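Long-range contact in VIN1 (Oscarella pearsei, PDB 6BFI), which binds actin filaments as a vinculin homolog and may play a role in cell-cell adhesion: residues A[330-335]-A[347-352]. Numbering follows the deposited sequence.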
ATOM      1  N   LYS A 330     -10.203  27.499  24.707  1.00 82.96           N
ATOM      2  CA  LYS A 330     -10.362  28.043  26.052  1.00 88.03           C
ATOM      3  C   LYS A 330     -11.671  28.812  26.180  1.00 84.63           C
ATOM      4  O   LYS A 330     -12.370  28.699  27.195  1.00 87.39           O
ATOM      5  CB  LYS A 330      -9.172  28.937  26.397  1.00 98.45           C
ATOM      6  CG  LYS A 330      -7.833  28.219  26.334  1.00107.64           C
ATOM      7  CD  LYS A 330      -6.699  29.181  26.020  1.00115.54           C
ATOM      8  CE  LYS A 330      -5.414  28.431  25.701  1.00119.77           C
ATOM      9  NZ  LYS A 330      -4.333  29.343  25.233  1.00122.49           N
ATOM     10  N   GLU A 331     -12.026  29.590  25.152  1.00 79.24           N
ATOM     11  CA  GLU A 331     -13.289  30.322  25.179  1.00 73.86           C
ATOM     12  C   GLU A 331     -14.482  29.372  25.215  1.00 70.50           C
ATOM     13  O   GLU A 331     -15.451  29.606  25.950  1.00 70.01           O
ATOM     14  CB  GLU A 331     -13.376  31.254  23.971  1.00 74.39           C
ATOM     15  CG  GLU A 331     -12.381  32.406  24.010  1.00 83.39           C
ATOM     16  CD  GLU A 331     -12.423  33.265  22.760  1.00 89.17           C
ATOM     17  OE1 GLU A 331     -12.259  32.718  21.650  1.00 88.17           O
ATOM     18  OE2 GLU A 331     -12.626  34.491  22.888  1.00 94.11           O
ATOM     19  N   LEU A 332     -14.429  28.289  24.435  1.00 66.71           N
ATOM     20  CA  LEU A 332     -15.519  27.320  24.444  1.00 64.23           C
ATOM     21  C   LEU A 332     -15.649  26.640  25.800  1.00 70.10           C
ATOM     22  O   LEU A 332     -16.763  26.414  26.287  1.00 70.09           O
ATOM     23  CB  LEU A 332     -15.312  26.279  23.345  1.00 58.86           C
ATOM     24  CG  LEU A 332     -15.798  26.668  21.950  1.00 58.51           C
ATOM     25  CD1 LEU A 332     -15.411  25.598  20.942  1.00 59.87           C
ATOM     26  CD2 LEU A 332     -17.303  26.889  21.954  1.00 57.74           C
ATOM     27  N   GLU A 333     -14.518  26.305  26.428  1.00 76.19           N
ATOM     28  CA  GLU A 333     -14.577  25.665  27.737  1.00 86.89           C
ATOM     29  C   GLU A 333     -15.085  26.620  28.811  1.00 91.77           C
ATOM     30  O   GLU A 333     -15.789  26.192  29.733  1.00 94.71           O
ATOM     31  CB  GLU A 333     -13.203  25.104  28.107  1.00 90.49           C
ATOM     32  CG  GLU A 333     -12.965  23.700  27.564  1.00 93.01           C
ATOM     33  CD  GLU A 333     -11.496  23.325  27.504  1.00 95.94           C
ATOM     34  OE1 GLU A 333     -10.646  24.240  27.496  1.00 97.75           O
ATOM     35  OE2 GLU A 333     -11.193  22.113  27.460  1.00 95.40           O
ATOM     36  N   GLU A 334     -14.758  27.911  28.705  1.00 95.24           N
ATOM     37  CA  GLU A 334     -15.320  28.876  29.645  1.00100.21           C
ATOM     38  C   GLU A 334     -16.816  29.054  29.420  1.00 95.81           C
ATOM     39  O   GLU A 334     -17.572  29.254  30.378  1.00102.78           O
ATOM     40  CB  GLU A 334     -14.595  30.216  29.532  1.00109.28           C
ATOM     41  CG  GLU A 334     -13.146  30.174  29.984  1.00119.43           C
ATOM     42  CD  GLU A 334     -12.564  31.555  30.204  1.00125.99           C
ATOM     43  OE1 GLU A 334     -13.343  32.495  30.469  1.00129.08           O
ATOM     44  OE2 GLU A 334     -11.327  31.700  30.113  1.00131.28           O
ATOM     45  N   LEU A 335     -17.264  28.988  28.164  1.00 88.20           N
ATOM     46  CA  LEU A 335     -18.698  29.018  27.889  1.00 84.85           C
ATOM     47  C   LEU A 335     -19.395  27.811  28.504  1.00 88.50           C
ATOM     48  O   LEU A 335     -20.436  27.944  29.158  1.00 91.14           O
ATOM     49  CB  LEU A 335     -18.946  29.060  26.381  1.00 77.28           C
ATOM     50  CG  LEU A 335     -18.956  30.426  25.700  1.00 70.12           C
ATOM     51  CD1 LEU A 335     -19.168  30.261  24.203  1.00 65.34           C
ATOM     52  CD2 LEU A 335     -20.035  31.310  26.308  1.00 61.16           C
ATOM     53  N   ARG A 347     -22.530  27.350  19.768  1.00 57.14           N
ATOM     54  CA  ARG A 347     -22.557  26.651  18.487  1.00 58.42           C
ATOM     55  C   ARG A 347     -21.848  27.452  17.404  1.00 56.79           C
ATOM     56  O   ARG A 347     -21.147  26.880  16.561  1.00 54.22           O
ATOM     57  CB  ARG A 347     -23.999  26.357  18.073  1.00 66.86           C
ATOM     58  CG  ARG A 347     -24.655  25.231  18.853  1.00 75.58           C
ATOM     59  CD  ARG A 347     -25.992  24.847  18.242  1.00 81.68           C
ATOM     60  NE  ARG A 347     -26.954  25.944  18.292  1.00 86.67           N
ATOM     61  CZ  ARG A 347     -27.802  26.145  19.295  1.00 93.10           C
ATOM     62  NH1 ARG A 347     -27.808  25.322  20.334  1.00 95.64           N
ATOM     63  NH2 ARG A 347     -28.644  27.170  19.261  1.00 94.42           N
ATOM     64  N   ALA A 348     -22.020  28.775  17.404  1.00 55.43           N
ATOM     65  CA  ALA A 348     -21.357  29.607  16.406  1.00 54.61           C
ATOM     66  C   ALA A 348     -19.852  29.639  16.632  1.00 52.47           C
ATOM     67  O   ALA A 348     -19.074  29.633  15.670  1.00 51.62           O
ATOM     68  CB  ALA A 348     -21.938  31.022  16.430  1.00 56.08           C
ATOM     69  N   LEU A 349     -19.425  29.672  17.897  1.00 52.06           N
ATOM     70  CA  LEU A 349     -17.998  29.622  18.193  1.00 54.81           C
ATOM     71  C   LEU A 349     -17.406  28.270  17.812  1.00 57.91           C
ATOM     72  O   LEU A 349     -16.279  28.197  17.304  1.00 64.42           O
ATOM     73  CB  LEU A 349     -17.766  29.923  19.673  1.00 58.73           C
ATOM     74  CG  LEU A 349     -16.323  30.125  20.138  1.00 62.68           C
ATOM     75  CD1 LEU A 349     -15.640  31.197  19.305  1.00 61.93           C
ATOM     76  CD2 LEU A 349     -16.296  30.493  21.612  1.00 64.45           C
ATOM     77  N   ALA A 350     -18.157  27.188  18.036  1.00 55.28           N
ATOM     78  CA  ALA A 350     -17.687  25.865  17.639  1.00 54.22           C
ATOM     79  C   ALA A 350     -17.597  25.743  16.123  1.00 56.83           C
ATOM     80  O   ALA A 350     -16.651  25.146  15.599  1.00 64.40           O
ATOM     81  CB  ALA A 350     -18.607  24.786  18.209  1.00 55.38           C
ATOM     82  N   HIS A 351     -18.574  26.300  15.405  1.00 55.57           N
ATOM     83  CA  HIS A 351     -18.528  26.280  13.946  1.00 54.79           C
ATOM     84  C   HIS A 351     -17.343  27.085  13.428  1.00 50.30           C
ATOM     85  O   HIS A 351     -16.663  26.670  12.479  1.00 52.95           O
ATOM     86  CB  HIS A 351     -19.842  26.818  13.379  1.00 55.60           C
ATOM     87  CG  HIS A 351     -19.997  26.609  11.905  1.00 61.02           C
ATOM     88  ND1 HIS A 351     -19.366  27.400  10.970  1.00 64.72           N
ATOM     89  CD2 HIS A 351     -20.719  25.702  11.205  1.00 62.10           C
ATOM     90  CE1 HIS A 351     -19.688  26.987   9.758  1.00 65.28           C
ATOM     91  NE2 HIS A 351     -20.509  25.959   9.872  1.00 63.73           N
ATOM     92  N   ALA A 352     -17.073  28.240  14.045  1.00 52.92           N
ATOM     93  CA  ALA A 352     -15.882  29.005  13.690  1.00 55.74           C
ATOM     94  C   ALA A 352     -14.617  28.197  13.949  1.00 53.55           C
ATOM     95  O   ALA A 352     -13.664  28.249  13.161  1.00 50.34           O
ATOM     96  CB  ALA A 352     -15.849  30.322  14.464  1.00 49.28           C
TER
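Leu332 and Leu349 meet through branched aliphatic side chains, and no flat group takes part in the contact. Glu331, whose carboxylate is the flat group nearest the contact, approaches through its CB, 3.8 Å from Leu349 CD2. The ring of His351 takes no part; its NE2 is hydrogen-bonded to the O of Pro625.

Leu349 is the centre of the interface. Its CG is anti to the backbone N (chi1 -171°), which sends CG and the CD2 methyl toward helix 312-338. CD2 enters between three residues of that helix. Besides Glu331 CB, it meets Leu332 CD2 at 3.8 Å and Leu335 CD1 at 3.9 Å. Leu332 and Leu349 run past each other in opposite directions, side by side rather than tip to tip. Leu332 CD2 also lies 3.8 Å from Leu349 CB, back along the Leu349 side chain. The other branch of Leu332 goes to the next residue, with CD1 at 4.0 Å from Ala350 CA. No hydrogen bond links the two segments. An alanine in place of Leu332 would probably open a gap beside Leu349 and Ala350 and leave the Leu349 side chain freer to turn.

The segments belong to consecutive helices, 312-338 and 344-375, joined by a five-residue loop. They form an antiparallel helical hairpin, with local axes 10.2 Å apart and directions 159° from each other. This is consistent with the helical-bundle architecture of the vinculin family. Ile287, in a loop, touches both Leu332 and Ala350. Glu333 forms a salt bridge with Arg296 of helix 289-306, and Leu282 of helix 268-283 packs on Ala350.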